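Local atomic coordinates of CytC3 (Streptomyces sp., PDB entry 3GJB), a protein that probably chlorinates an unactivated carbon of an amino acid held on a carrier protein, as a non-haem Fe(II) and 2-oxoglutarate-dependent halogenase. Residues T115-A120 against M239-P244; S156-G161 against A221-L226; V265-G270 against G298-A303. One frame throughout, in Å; residues are numbered along the deposited sequence.

Contact 1 of 3, residues T115-A120 against M239-P244. With FE2 (Fe (II) ion), chain C; AKG (2-oxoglutaric acid), chain D.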
ATOM      1  N   THR A 115      -6.303  10.856  14.649  1.00 40.59           N
ATOM      2  CA  THR A 115      -5.792  12.016  13.938  1.00 40.23           C
ATOM      3  C   THR A 115      -6.998  12.760  13.410  1.00 41.09           C
ATOM      4  O   THR A 115      -8.066  12.177  13.255  1.00 40.57           O
ATOM      5  CB  THR A 115      -4.898  11.623  12.750  1.00 38.86           C
ATOM      6  OG1 THR A 115      -5.648  10.811  11.842  1.00 42.20           O
ATOM      7  CG2 THR A 115      -3.688  10.845  13.222  1.00 37.54           C
ATOM      8  N   ASP A 116      -6.824  14.049  13.146  1.00 42.22           N
ATOM      9  CA  ASP A 116      -7.901  14.878  12.625  1.00 41.72           C
ATOM     10  C   ASP A 116      -7.901  14.722  11.102  1.00 40.47           C
ATOM     11  O   ASP A 116      -7.026  14.051  10.556  1.00 39.77           O
ATOM     12  CB  ASP A 116      -7.652  16.339  12.997  1.00 41.94           C
ATOM     13  CG  ASP A 116      -8.922  17.158  13.029  1.00 43.96           C
ATOM     14  OD1 ASP A 116      -9.877  16.842  12.289  1.00 45.36           O
ATOM     15  OD2 ASP A 116      -8.964  18.138  13.791  1.00 46.56           O
ATOM     16  N   TRP A 117      -8.866  15.350  10.430  1.00 39.22           N
ATOM     17  CA  TRP A 117      -8.984  15.279   8.975  1.00 39.32           C
ATOM     18  C   TRP A 117      -7.787  15.866   8.210  1.00 40.44           C
ATOM     19  O   TRP A 117      -7.400  17.025   8.394  1.00 39.65           O
ATOM     20  CB  TRP A 117     -10.282  15.962   8.513  1.00 41.13           C
ATOM     21  CG  TRP A 117     -11.526  15.296   9.021  1.00 38.82           C
ATOM     22  CD1 TRP A 117     -12.298  15.687  10.079  1.00 39.68           C
ATOM     23  CD2 TRP A 117     -12.089  14.065   8.548  1.00 39.02           C
ATOM     24  NE1 TRP A 117     -13.303  14.769  10.300  1.00 38.50           N
ATOM     25  CE2 TRP A 117     -13.197  13.764   9.375  1.00 37.30           C
ATOM     26  CE3 TRP A 117     -11.759  13.182   7.507  1.00 38.02           C
ATOM     27  CZ2 TRP A 117     -13.977  12.621   9.196  1.00 37.71           C
ATOM     28  CZ3 TRP A 117     -12.535  12.043   7.329  1.00 38.63           C
ATOM     29  CH2 TRP A 117     -13.633  11.774   8.173  1.00 38.92           C
ATOM     30  N   HIS A 118      -7.211  15.055   7.333  1.00 40.06           N
ATOM     31  CA  HIS A 118      -6.060  15.486   6.552  1.00 40.75           C
ATOM     32  C   HIS A 118      -5.864  14.576   5.353  1.00 40.68           C
ATOM     33  O   HIS A 118      -6.519  13.541   5.221  1.00 38.42           O
ATOM     34  CB  HIS A 118      -4.798  15.403   7.400  1.00 39.49           C
ATOM     35  CG  HIS A 118      -4.516  14.020   7.904  1.00 42.20           C
ATOM     36  ND1 HIS A 118      -5.251  13.401   8.889  1.00 42.52           N
ATOM     37  CD2 HIS A 118      -3.595  13.107   7.504  1.00 42.12           C
ATOM     38  CE1 HIS A 118      -4.771  12.166   9.053  1.00 42.62           C
ATOM     39  NE2 HIS A 118      -3.765  11.936   8.237  1.00 45.93           N
ATOM     40  N   GLN A 119      -4.950  14.968   4.478  1.00 40.65           N
ATOM     41  CA  GLN A 119      -4.619  14.145   3.334  1.00 41.92           C
ATOM     42  C   GLN A 119      -3.107  14.080   3.211  1.00 41.78           C
ATOM     43  O   GLN A 119      -2.420  15.102   3.247  1.00 42.13           O
ATOM     44  CB  GLN A 119      -5.266  14.683   2.065  1.00 43.07           C
ATOM     45  CG  GLN A 119      -5.378  16.162   1.974  1.00 43.98           C
ATOM     46  CD  GLN A 119      -6.504  16.555   1.050  1.00 47.33           C
ATOM     47  OE1 GLN A 119      -6.676  17.726   0.719  1.00 51.04           O
ATOM     48  NE2 GLN A 119      -7.288  15.574   0.630  1.00 48.18           N
ATOM     49  N   ALA A 120      -2.594  12.860   3.105  1.00 40.40           N
ATOM     50  CA  ALA A 120      -1.162  12.633   3.019  1.00 39.05           C
ATOM     51  C   ALA A 120      -0.604  12.918   1.633  1.00 39.13           C
ATOM     52  O   ALA A 120      -1.318  12.832   0.639  1.00 39.24           O
ATOM     53  CB  ALA A 120      -0.848  11.199   3.418  1.00 37.42           C
ATOM     54  N   MET A 239      -8.995  12.433   1.687  1.00 41.69           N
ATOM     55  CA  MET A 239      -9.278  12.997   2.996  1.00 42.63           C
ATOM     56  C   MET A 239      -9.624  11.877   3.977  1.00 40.87           C
ATOM     57  O   MET A 239     -10.543  11.100   3.736  1.00 41.86           O
ATOM     58  CB  MET A 239     -10.467  13.950   2.903  1.00 44.48           C
ATOM     59  CG  MET A 239     -10.864  14.546   4.231  1.00 47.26           C
ATOM     60  SD  MET A 239     -10.215  16.197   4.415  1.00 52.38           S
ATOM     61  CE  MET A 239      -8.480  15.916   4.306  1.00 49.23           C
ATOM     62  N   HIS A 240      -8.893  11.793   5.079  1.00 39.71           N
ATOM     63  CA  HIS A 240      -9.169  10.765   6.063  1.00 39.56           C
ATOM     64  C   HIS A 240      -8.796  11.235   7.453  1.00 39.23           C
ATOM     65  O   HIS A 240      -8.133  12.258   7.623  1.00 38.26           O
ATOM     66  CB  HIS A 240      -8.394   9.480   5.752  1.00 39.82           C
ATOM     67  CG  HIS A 240      -6.916   9.619   5.918  1.00 39.60           C
ATOM     68  ND1 HIS A 240      -6.096  10.247   5.009  1.00 43.88           N
ATOM     69  CD2 HIS A 240      -6.115   9.260   6.949  1.00 42.17           C
ATOM     70  CE1 HIS A 240      -4.855  10.254   5.508  1.00 43.87           C
ATOM     71  NE2 HIS A 240      -4.812   9.666   6.687  1.00 45.67           N
ATOM     72  N   ALA A 241      -9.243  10.469   8.443  1.00 37.91           N
ATOM     73  CA  ALA A 241      -8.958  10.748   9.839  1.00 36.84           C
ATOM     74  C   ALA A 241      -8.851   9.391  10.505  1.00 36.34           C
ATOM     75  O   ALA A 241      -8.936   8.369   9.841  1.00 36.48           O
ATOM     76  CB  ALA A 241     -10.084  11.565  10.461  1.00 33.94           C
ATOM     77  N   SER A 242      -8.642   9.369  11.810  1.00 37.28           N
ATOM     78  CA  SER A 242      -8.556   8.098  12.500  1.00 37.92           C
ATOM     79  C   SER A 242      -8.922   8.279  13.954  1.00 38.95           C
ATOM     80  O   SER A 242      -8.689   9.333  14.548  1.00 38.80           O
ATOM     81  CB  SER A 242      -7.153   7.505  12.386  1.00 34.94           C
ATOM     82  OG  SER A 242      -6.213   8.307  13.079  1.00 38.33           O
ATOM     83  N   LEU A 243      -9.513   7.231  14.509  1.00 39.71           N
ATOM     84  CA  LEU A 243      -9.943   7.225  15.888  1.00 39.27           C
ATOM     85  C   LEU A 243      -8.809   6.769  16.777  1.00 39.12           C
ATOM     86  O   LEU A 243      -7.854   6.152  16.314  1.00 38.22           O
ATOM     87  CB  LEU A 243     -11.111   6.253  16.053  1.00 41.03           C
ATOM     88  CG  LEU A 243     -12.411   6.634  15.356  1.00 41.72           C
ATOM     89  CD1 LEU A 243     -13.330   5.426  15.300  1.00 39.70           C
ATOM     90  CD2 LEU A 243     -13.057   7.790  16.120  1.00 39.40           C
ATOM     91  N   PRO A 244      -8.886   7.100  18.072  1.00 38.04           N
ATOM     92  CA  PRO A 244      -7.837   6.676  18.999  1.00 37.22           C
ATOM     93  C   PRO A 244      -8.113   5.208  19.317  1.00 37.18           C
ATOM     94  O   PRO A 244      -9.219   4.718  19.100  1.00 36.33           O
ATOM     95  CB  PRO A 244      -8.061   7.584  20.211  1.00 38.37           C
ATOM     96  CG  PRO A 244      -9.554   7.794  20.197  1.00 37.66           C
ATOM     97  CD  PRO A 244      -9.813   8.048  18.718  1.00 36.70           C
TER
HETATM   98 FE   FE2 C 320      -3.057   9.877   8.079  1.00 51.97          FE
HETATM   99  C1  AKG D 321      -3.006   7.741   7.767  1.00 67.52           C
HETATM  100  O1  AKG D 321      -2.495   6.669   7.485  1.00 71.65           O
HETATM  101  O2  AKG D 321      -3.108   8.685   6.822  1.00 67.25           O
HETATM  102  C2  AKG D 321      -3.508   7.995   9.156  1.00 67.63           C
HETATM  103  O5  AKG D 321      -4.026   9.074   9.464  1.00 58.41           O
HETATM  104  C3  AKG D 321      -3.359   6.890  10.172  1.00 66.78           C
HETATM  105  C4  AKG D 321      -3.894   7.326  11.518  1.00 66.81           C
HETATM  106  C5  AKG D 321      -3.748   6.217  12.515  1.00 67.63           C
HETATM  107  O3  AKG D 321      -3.267   5.146  12.197  1.00 67.23           O
HETATM  108  O4  AKG D 321      -4.157   6.430  13.768  1.00 68.12           O
HETATM  109  O   HOH W   1      -1.613  10.276   6.303  1.00 51.14           O
HETATM  110  O   HOH W   2      -1.548  10.267   9.737  1.00 50.31           O

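Contact 2 of 3, residues S156-G161 against A221-L226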
ATOM      1  N   SER A 156      -9.908  -4.290  12.066  1.00 34.42           N
ATOM      2  CA  SER A 156      -9.736  -2.868  12.267  1.00 34.52           C
ATOM      3  C   SER A 156     -11.097  -2.418  12.755  1.00 35.33           C
ATOM      4  O   SER A 156     -12.069  -2.443  12.003  1.00 36.61           O
ATOM      5  CB  SER A 156      -9.386  -2.155  10.964  1.00 31.84           C
ATOM      6  OG  SER A 156      -9.105  -0.794  11.237  1.00 33.38           O
ATOM      7  N   THR A 157     -11.172  -2.015  14.015  1.00 36.15           N
ATOM      8  CA  THR A 157     -12.444  -1.601  14.587  1.00 37.49           C
ATOM      9  C   THR A 157     -12.397  -0.175  15.086  1.00 39.28           C
ATOM     10  O   THR A 157     -11.333   0.453  15.114  1.00 40.39           O
ATOM     11  CB  THR A 157     -12.813  -2.494  15.776  1.00 36.40           C
ATOM     12  OG1 THR A 157     -11.825  -2.336  16.806  1.00 38.50           O
ATOM     13  CG2 THR A 157     -12.849  -3.951  15.348  1.00 36.17           C
ATOM     14  N   GLU A 158     -13.556   0.341  15.476  1.00 39.34           N
ATOM     15  CA  GLU A 158     -13.600   1.686  16.011  1.00 41.26           C
ATOM     16  C   GLU A 158     -12.860   1.640  17.331  1.00 39.91           C
ATOM     17  O   GLU A 158     -12.166   2.581  17.695  1.00 41.06           O
ATOM     18  CB  GLU A 158     -15.039   2.150  16.238  1.00 41.41           C
ATOM     19  CG  GLU A 158     -15.774   2.505  14.961  1.00 45.08           C
ATOM     20  CD  GLU A 158     -17.173   3.024  15.219  1.00 48.14           C
ATOM     21  OE1 GLU A 158     -17.316   4.064  15.901  1.00 49.64           O
ATOM     22  OE2 GLU A 158     -18.132   2.387  14.739  1.00 49.95           O
ATOM     23  N   GLN A 159     -12.987   0.528  18.044  1.00 38.74           N
ATOM     24  CA  GLN A 159     -12.317   0.426  19.327  1.00 38.79           C
ATOM     25  C   GLN A 159     -10.794   0.426  19.213  1.00 37.92           C
ATOM     26  O   GLN A 159     -10.123   0.983  20.078  1.00 38.44           O
ATOM     27  CB  GLN A 159     -12.782  -0.813  20.098  1.00 40.42           C
ATOM     28  CG  GLN A 159     -12.186  -0.881  21.495  1.00 44.60           C
ATOM     29  CD  GLN A 159     -12.771  -1.985  22.356  1.00 47.71           C
ATOM     30  OE1 GLN A 159     -12.627  -3.167  22.054  1.00 49.84           O
ATOM     31  NE2 GLN A 159     -13.430  -1.600  23.445  1.00 48.33           N
ATOM     32  N   ASN A 160     -10.234  -0.186  18.166  1.00 36.64           N
ATOM     33  CA  ASN A 160      -8.775  -0.183  18.059  1.00 35.34           C
ATOM     34  C   ASN A 160      -8.154   0.852  17.114  1.00 34.31           C
ATOM     35  O   ASN A 160      -7.035   0.684  16.635  1.00 35.68           O
ATOM     36  CB  ASN A 160      -8.224  -1.607  17.807  1.00 33.20           C
ATOM     37  CG  ASN A 160      -8.568  -2.179  16.440  1.00 35.00           C
ATOM     38  OD1 ASN A 160      -8.445  -3.385  16.246  1.00 36.74           O
ATOM     39  ND2 ASN A 160      -8.966  -1.336  15.492  1.00 33.19           N
ATOM     40  N   GLY A 161      -8.895   1.932  16.874  1.00 33.62           N
ATOM     41  CA  GLY A 161      -8.412   3.046  16.073  1.00 35.55           C
ATOM     42  C   GLY A 161      -8.507   3.011  14.566  1.00 36.77           C
ATOM     43  O   GLY A 161      -7.605   3.499  13.891  1.00 36.69           O
ATOM     44  N   ALA A 221     -18.479  11.404   8.522  1.00 60.92           N
ATOM     45  CA  ALA A 221     -17.380  10.897   9.403  1.00 61.96           C
ATOM     46  C   ALA A 221     -17.501   9.386   9.600  1.00 60.95           C
ATOM     47  O   ALA A 221     -17.534   8.899  10.732  1.00 61.38           O
ATOM     48  CB  ALA A 221     -17.423  11.608  10.760  1.00 60.39           C
ATOM     49  N   TYR A 222     -17.551   8.652   8.492  1.00 59.18           N
ATOM     50  CA  TYR A 222     -17.692   7.202   8.542  1.00 57.36           C
ATOM     51  C   TYR A 222     -16.418   6.414   8.887  1.00 55.14           C
ATOM     52  O   TYR A 222     -15.338   6.677   8.355  1.00 52.76           O
ATOM     53  CB  TYR A 222     -18.266   6.702   7.215  1.00 59.22           C
ATOM     54  N   PRO A 223     -16.543   5.430   9.793  1.00 53.96           N
ATOM     55  CA  PRO A 223     -15.452   4.561  10.249  1.00 52.25           C
ATOM     56  C   PRO A 223     -15.319   3.409   9.260  1.00 52.33           C
ATOM     57  O   PRO A 223     -16.307   2.753   8.938  1.00 54.40           O
ATOM     58  CB  PRO A 223     -15.946   4.038  11.601  1.00 52.31           C
ATOM     59  CG  PRO A 223     -17.194   4.847  11.908  1.00 53.26           C
ATOM     60  CD  PRO A 223     -17.762   5.166  10.571  1.00 53.19           C
ATOM     61  N   MET A 224     -14.109   3.153   8.783  1.00 50.95           N
ATOM     62  CA  MET A 224     -13.907   2.057   7.844  1.00 47.78           C
ATOM     63  C   MET A 224     -13.466   0.810   8.619  1.00 45.74           C
ATOM     64  O   MET A 224     -12.274   0.488   8.664  1.00 43.70           O
ATOM     65  CB  MET A 224     -12.859   2.462   6.792  1.00 46.92           C
ATOM     66  CG  MET A 224     -12.645   1.458   5.661  1.00 46.91           C
ATOM     67  SD  MET A 224     -14.168   0.910   4.823  1.00 46.93           S
ATOM     68  CE  MET A 224     -14.649   2.405   3.898  1.00 42.54           C
ATOM     69  N   VAL A 225     -14.426   0.119   9.240  1.00 43.18           N
ATOM     70  CA  VAL A 225     -14.105  -1.084  10.004  1.00 41.58           C
ATOM     71  C   VAL A 225     -13.922  -2.249   9.039  1.00 41.88           C
ATOM     72  O   VAL A 225     -14.672  -2.394   8.072  1.00 41.97           O
ATOM     73  CB  VAL A 225     -15.195  -1.422  11.066  1.00 40.91           C
ATOM     74  CG1 VAL A 225     -15.527  -0.178  11.886  1.00 40.23           C
ATOM     75  CG2 VAL A 225     -16.419  -1.978  10.416  1.00 41.66           C
ATOM     76  N   LEU A 226     -12.914  -3.076   9.301  1.00 40.77           N
ATOM     77  CA  LEU A 226     -12.602  -4.188   8.420  1.00 39.91           C
ATOM     78  C   LEU A 226     -12.345  -5.476   9.170  1.00 39.90           C
ATOM     79  O   LEU A 226     -11.782  -5.467  10.261  1.00 42.12           O
ATOM     80  CB  LEU A 226     -11.351  -3.864   7.600  1.00 37.81           C
ATOM     81  CG  LEU A 226     -11.332  -2.654   6.672  1.00 38.42           C
ATOM     82  CD1 LEU A 226      -9.889  -2.273   6.358  1.00 37.45           C
ATOM     83  CD2 LEU A 226     -12.097  -2.968   5.403  1.00 37.82           C
TER
HETATM   84  O   HOH W   3      -9.471   0.892   9.037  1.00 48.98           O

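Contact 3 of 3, residues V265-G270 against G298-A303. With ACT (acetate ion), chain F.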
ATOM      1  N   VAL A 265       4.117   6.286 -14.634  1.00 44.56           N
ATOM      2  CA  VAL A 265       4.545   7.074 -13.485  1.00 41.95           C
ATOM      3  C   VAL A 265       5.997   6.780 -13.137  1.00 43.00           C
ATOM      4  O   VAL A 265       6.453   5.644 -13.223  1.00 43.55           O
ATOM      5  CB  VAL A 265       3.655   6.792 -12.251  1.00 41.10           C
ATOM      6  CG1 VAL A 265       4.179   7.542 -11.031  1.00 38.19           C
ATOM      7  CG2 VAL A 265       2.219   7.197 -12.555  1.00 40.06           C
ATOM      8  N   GLN A 266       6.725   7.819 -12.753  1.00 43.88           N
ATOM      9  CA  GLN A 266       8.118   7.666 -12.373  1.00 46.10           C
ATOM     10  C   GLN A 266       8.215   7.509 -10.853  1.00 46.13           C
ATOM     11  O   GLN A 266       7.762   8.369 -10.096  1.00 47.16           O
ATOM     12  CB  GLN A 266       8.920   8.891 -12.825  1.00 48.52           C
ATOM     13  CG  GLN A 266      10.362   8.908 -12.335  1.00 52.00           C
ATOM     14  CD  GLN A 266      11.207   7.806 -12.957  1.00 54.12           C
ATOM     15  OE1 GLN A 266      11.395   7.771 -14.176  1.00 56.89           O
ATOM     16  NE2 GLN A 266      11.717   6.904 -12.124  1.00 51.44           N
ATOM     17  N   VAL A 267       8.803   6.404 -10.415  1.00 45.23           N
ATOM     18  CA  VAL A 267       8.967   6.134  -8.998  1.00 44.44           C
ATOM     19  C   VAL A 267      10.364   6.557  -8.589  1.00 45.54           C
ATOM     20  O   VAL A 267      11.311   6.355  -9.332  1.00 46.82           O
ATOM     21  CB  VAL A 267       8.782   4.633  -8.701  1.00 44.03           C
ATOM     22  CG1 VAL A 267       9.104   4.337  -7.242  1.00 43.69           C
ATOM     23  CG2 VAL A 267       7.361   4.223  -9.031  1.00 42.09           C
ATOM     24  N   TYR A 268      10.485   7.152  -7.407  1.00 46.81           N
ATOM     25  CA  TYR A 268      11.775   7.609  -6.916  1.00 47.84           C
ATOM     26  C   TYR A 268      12.558   8.371  -7.997  1.00 49.82           C
ATOM     27  O   TYR A 268      13.696   8.028  -8.326  1.00 49.03           O
ATOM     28  CB  TYR A 268      12.593   6.417  -6.400  1.00 46.59           C
ATOM     29  CG  TYR A 268      12.030   5.790  -5.139  1.00 46.19           C
ATOM     30  CD1 TYR A 268      11.819   6.559  -3.990  1.00 44.73           C
ATOM     31  CD2 TYR A 268      11.714   4.430  -5.088  1.00 44.92           C
ATOM     32  CE1 TYR A 268      11.308   5.993  -2.822  1.00 44.38           C
ATOM     33  CE2 TYR A 268      11.200   3.847  -3.920  1.00 42.98           C
ATOM     34  CZ  TYR A 268      11.001   4.636  -2.794  1.00 44.49           C
ATOM     35  OH  TYR A 268      10.510   4.080  -1.638  1.00 40.46           O
ATOM     36  N   PRO A 269      11.955   9.429  -8.558  1.00 50.25           N
ATOM     37  CA  PRO A 269      12.637  10.208  -9.593  1.00 51.46           C
ATOM     38  C   PRO A 269      13.857  10.948  -9.057  1.00 52.30           C
ATOM     39  O   PRO A 269      13.925  11.296  -7.874  1.00 51.18           O
ATOM     40  CB  PRO A 269      11.551  11.163 -10.071  1.00 51.94           C
ATOM     41  CG  PRO A 269      10.779  11.424  -8.820  1.00 52.05           C
ATOM     42  CD  PRO A 269      10.650  10.029  -8.227  1.00 50.77           C
ATOM     43  N   GLY A 270      14.819  11.177  -9.943  1.00 54.66           N
ATOM     44  CA  GLY A 270      16.032  11.883  -9.572  1.00 56.72           C
ATOM     45  C   GLY A 270      16.943  11.115  -8.636  1.00 57.84           C
ATOM     46  O   GLY A 270      17.662  11.717  -7.844  1.00 58.21           O
ATOM     47  N   GLY A 298      10.159   1.377 -18.918  1.00 46.90           N
ATOM     48  CA  GLY A 298      11.509   1.049 -18.495  1.00 46.71           C
ATOM     49  C   GLY A 298      12.229   2.153 -17.733  1.00 47.71           C
ATOM     50  O   GLY A 298      13.436   2.056 -17.502  1.00 48.33           O
ATOM     51  N   HIS A 299      11.501   3.190 -17.320  1.00 47.62           N
ATOM     52  CA  HIS A 299      12.110   4.303 -16.587  1.00 48.10           C
ATOM     53  C   HIS A 299      12.159   4.121 -15.066  1.00 47.81           C
ATOM     54  O   HIS A 299      12.612   5.011 -14.342  1.00 46.85           O
ATOM     55  CB  HIS A 299      11.390   5.619 -16.927  1.00 49.45           C
ATOM     56  CG  HIS A 299       9.932   5.629 -16.577  1.00 50.98           C
ATOM     57  ND1 HIS A 299       9.079   6.631 -16.985  1.00 52.67           N
ATOM     58  CD2 HIS A 299       9.178   4.767 -15.856  1.00 51.49           C
ATOM     59  CE1 HIS A 299       7.862   6.389 -16.534  1.00 52.41           C
ATOM     60  NE2 HIS A 299       7.894   5.263 -15.845  1.00 53.63           N
ATOM     61  N   ASN A 300      11.708   2.966 -14.583  1.00 45.81           N
ATOM     62  CA  ASN A 300      11.707   2.689 -13.152  1.00 44.31           C
ATOM     63  C   ASN A 300      12.597   1.527 -12.771  1.00 44.24           C
ATOM     64  O   ASN A 300      12.832   0.638 -13.579  1.00 45.09           O
ATOM     65  CB  ASN A 300      10.297   2.345 -12.677  1.00 43.68           C
ATOM     66  CG  ASN A 300       9.422   3.545 -12.556  1.00 42.43           C
ATOM     67  OD1 ASN A 300       9.797   4.525 -11.924  1.00 44.92           O
ATOM     68  ND2 ASN A 300       8.239   3.481 -13.150  1.00 41.28           N
ATOM     69  N   ARG A 301      13.101   1.542 -11.542  1.00 43.61           N
ATOM     70  CA  ARG A 301      13.880   0.415 -11.057  1.00 44.44           C
ATOM     71  C   ARG A 301      12.799  -0.667 -10.992  1.00 45.49           C
ATOM     72  O   ARG A 301      11.691  -0.413 -10.506  1.00 44.59           O
ATOM     73  CB  ARG A 301      14.425   0.667  -9.650  1.00 45.33           C
ATOM     74  CG  ARG A 301      15.575   1.648  -9.556  1.00 44.92           C
ATOM     75  CD  ARG A 301      16.246   1.525  -8.196  1.00 47.87           C
ATOM     76  NE  ARG A 301      17.317   2.501  -7.974  1.00 48.26           N
ATOM     77  CZ  ARG A 301      17.167   3.817  -8.086  1.00 46.87           C
ATOM     78  NH1 ARG A 301      15.990   4.329  -8.426  1.00 45.47           N
ATOM     79  NH2 ARG A 301      18.192   4.621  -7.841  1.00 45.32           N
ATOM     80  N   ILE A 302      13.103  -1.860 -11.483  1.00 45.75           N
ATOM     81  CA  ILE A 302      12.113  -2.921 -11.497  1.00 45.56           C
ATOM     82  C   ILE A 302      12.616  -4.249 -10.971  1.00 46.04           C
ATOM     83  O   ILE A 302      13.761  -4.636 -11.213  1.00 46.60           O
ATOM     84  CB  ILE A 302      11.547  -3.090 -12.926  1.00 47.44           C
ATOM     85  CG1 ILE A 302      10.652  -1.890 -13.231  1.00 49.29           C
ATOM     86  CG2 ILE A 302      10.783  -4.410 -13.071  1.00 43.89           C
ATOM     87  CD1 ILE A 302      10.023  -1.928 -14.581  1.00 53.95           C
ATOM     88  N   ALA A 303      11.749  -4.937 -10.234  1.00 44.09           N
ATOM     89  CA  ALA A 303      12.092  -6.232  -9.673  1.00 43.99           C
ATOM     90  C   ALA A 303      11.154  -7.289 -10.231  1.00 45.42           C
ATOM     91  O   ALA A 303       9.951  -7.289  -9.957  1.00 45.45           O
ATOM     92  CB  ALA A 303      11.996  -6.193  -8.152  1.00 43.21           C
TER
HETATM   93  C   ACT F 323       9.940   9.158 -17.788  1.00 58.56           C
HETATM   94  O   ACT F 323      11.035   8.717 -18.053  1.00 58.99           O
HETATM   95  OXT ACT F 323       8.887   8.808 -18.540  1.00 59.06           O
HETATM   96  CH3 ACT F 323       9.754  10.070 -16.621  1.00 60.38           C

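Contact 1 of 3, residues T115-A120 against M239-P244
S242 OG is held between T115 OG1, 2.8 Å away across the strands, and O4 of the 2-oxoglutarate, to which it donates a hydrogen bond of 2.9 Å. The proton of T115 OG1 is not settled, since O5 of the co-substrate is a second, longer and weaker acceptor. The strands pair antiparallel at T115 with S242 and again at H118 with H240. Both pairs are hydrogen-bonded and send their side chains to one face, but the register shifts by one residue between them, which defines a beta bulge. This keeps T115, S242 and both imidazoles on the co-substrate side. H118 CG and H240 CG both lie between backbone N and carbonyl carbon (chi1 59° and 68°), which turns each ring to the iron; H118 NE2 and H240 NE2 each bind it at 2.2 Å. O2 and O5 of 2-oxoglutarate and two waters complete six ligands, although O2 is modelled doubtfully close to the H240 ring. H118 ND1 donates to D116 O at 2.5 Å, in plane with both ring and carbonyl, and H240 ND1 donates to T238 O, so each ring's rotation is fixed from behind. Away from the metal, where the chain turns at W117, A241 CB lies 3.7 Å from the centroid of the six-membered W117 ring, over its face, a CH-pi contact, while M239 CG meets W117 CE3 at 3.7 Å. Two histidines with A120 where relatives carry a carboxylate match the His-X-Ala iron site of halogenases in the cupin fold.

Contact 2 of 3, residues S156-G161 against A221-L226
S156 and L226 make the close part of this contact: S156 N donates to L226 O and L226 N to S156 O, each at 2.9 Å, with N-H...O angles of 168° and 154°. Both donors lie in the plane of the carbonyl they meet, and the second falls on a lone pair. Together they form a single antiparallel hydrogen-bonded bridge between loop residues. V225 CA adds a CA-H...O contact to S156 O at 3.2 Å, so that oxygen is approached by two neighbouring residues. With its OG anti to the backbone N (chi1 -174°), S156 reaches a water from which M224 O accepts at 2.9 Å; the water thus ties a buried hydroxyl to the chain just ahead of the bridge. Inward, S156 and L226 both touch W150 of strand 147-152.

The outer side is looser and held by van der Waals contact alone. E158, an exposed residue, lays its extended chain and carboxylate carbon obliquely against the P223 ring, E158 CG coming within 3.7 Å of P223 CB, and V225 CG1 is 4.1 Å from E158 CG. No hydrogen bond links the E158 carboxylate to 221-226.

The loop is shaped locally. N160 N donates to T157 OG1 at 3.0 Å, and G161, at a positive phi, ends the bend before its carbonyl accepts from K108 and R253. K108 also bonds the 2-oxoglutarate, which connects this loop with the co-substrate pocket. A single antiparallel bridge thus ties the loop, with its ST motif at T157 and overlapping type I beta turn E158-G161, to the chain after edge strand 222-223.

Contact 3 of 3, residues V265-G270 against G298-A303
N300 and the backbone on either side of Q266 supply the straightest hydrogen bonds. N300 ND2 donates to V265 O at 2.8 Å (173°), with the oxygen in its amide plane, while N300 OD1 accepts from V267 N at 2.6 Å (170°). One side-chain amide therefore pairs with a C=O and an N-H two residues apart, much as a residue of a parallel strand would, and both of its ends are fixed.

A second amide runs the opposite way. Q266 bends at chi2 (67°), which brings Q266 NE2 back to V267 O at 2.9 Å and across to H299 O at 3.1 Å; both acceptors lie near its amide plane. An alanine here would remove that amide and would probably leave H299 O without this donor and the 298-303 loop less firmly held. H299 NE2 is hydrogen-bonded to T263 O, and the R301 guanidinium to T271 O.

Van der Waals contacts are fewer. Q266 CA lies over one face of the H299 ring, offset toward the rim, and V267 CB approaches N300 OD1 at 3.4 Å.

Strand 266-267 is flanked by strand 132-133, Q266 sharing backbone hydrogen bonds with I133. V267 packs on W101 and N300 on L99, both of strand 98-108, and R301 pairs through its backbone with A288.

Overall arrangement
Contacts 1 and 2 are neighbours, their centres 12 Å apart, and they touch: L243 CD1 packs on E158 CB at 3.8 Å. They share the three-stranded antiparallel sheet 222-223, 163-165, 240-242, in which 163-165 is central, and contact 2 is nested within the chain loop that contact 1 closes. Contact 3 follows both in sequence, its centre about 29 Å from that of contact 1 and 35 Å from that of contact 2, on the opposite side of the chain's centre from contact 2. Strand 98-108 relates the two regions: L99 and W101 underlie contact 3, whereas K108 reaches the co-substrate and contacts 1 and 2. The iron belongs to contact 1 alone, with contact 2 packed alongside.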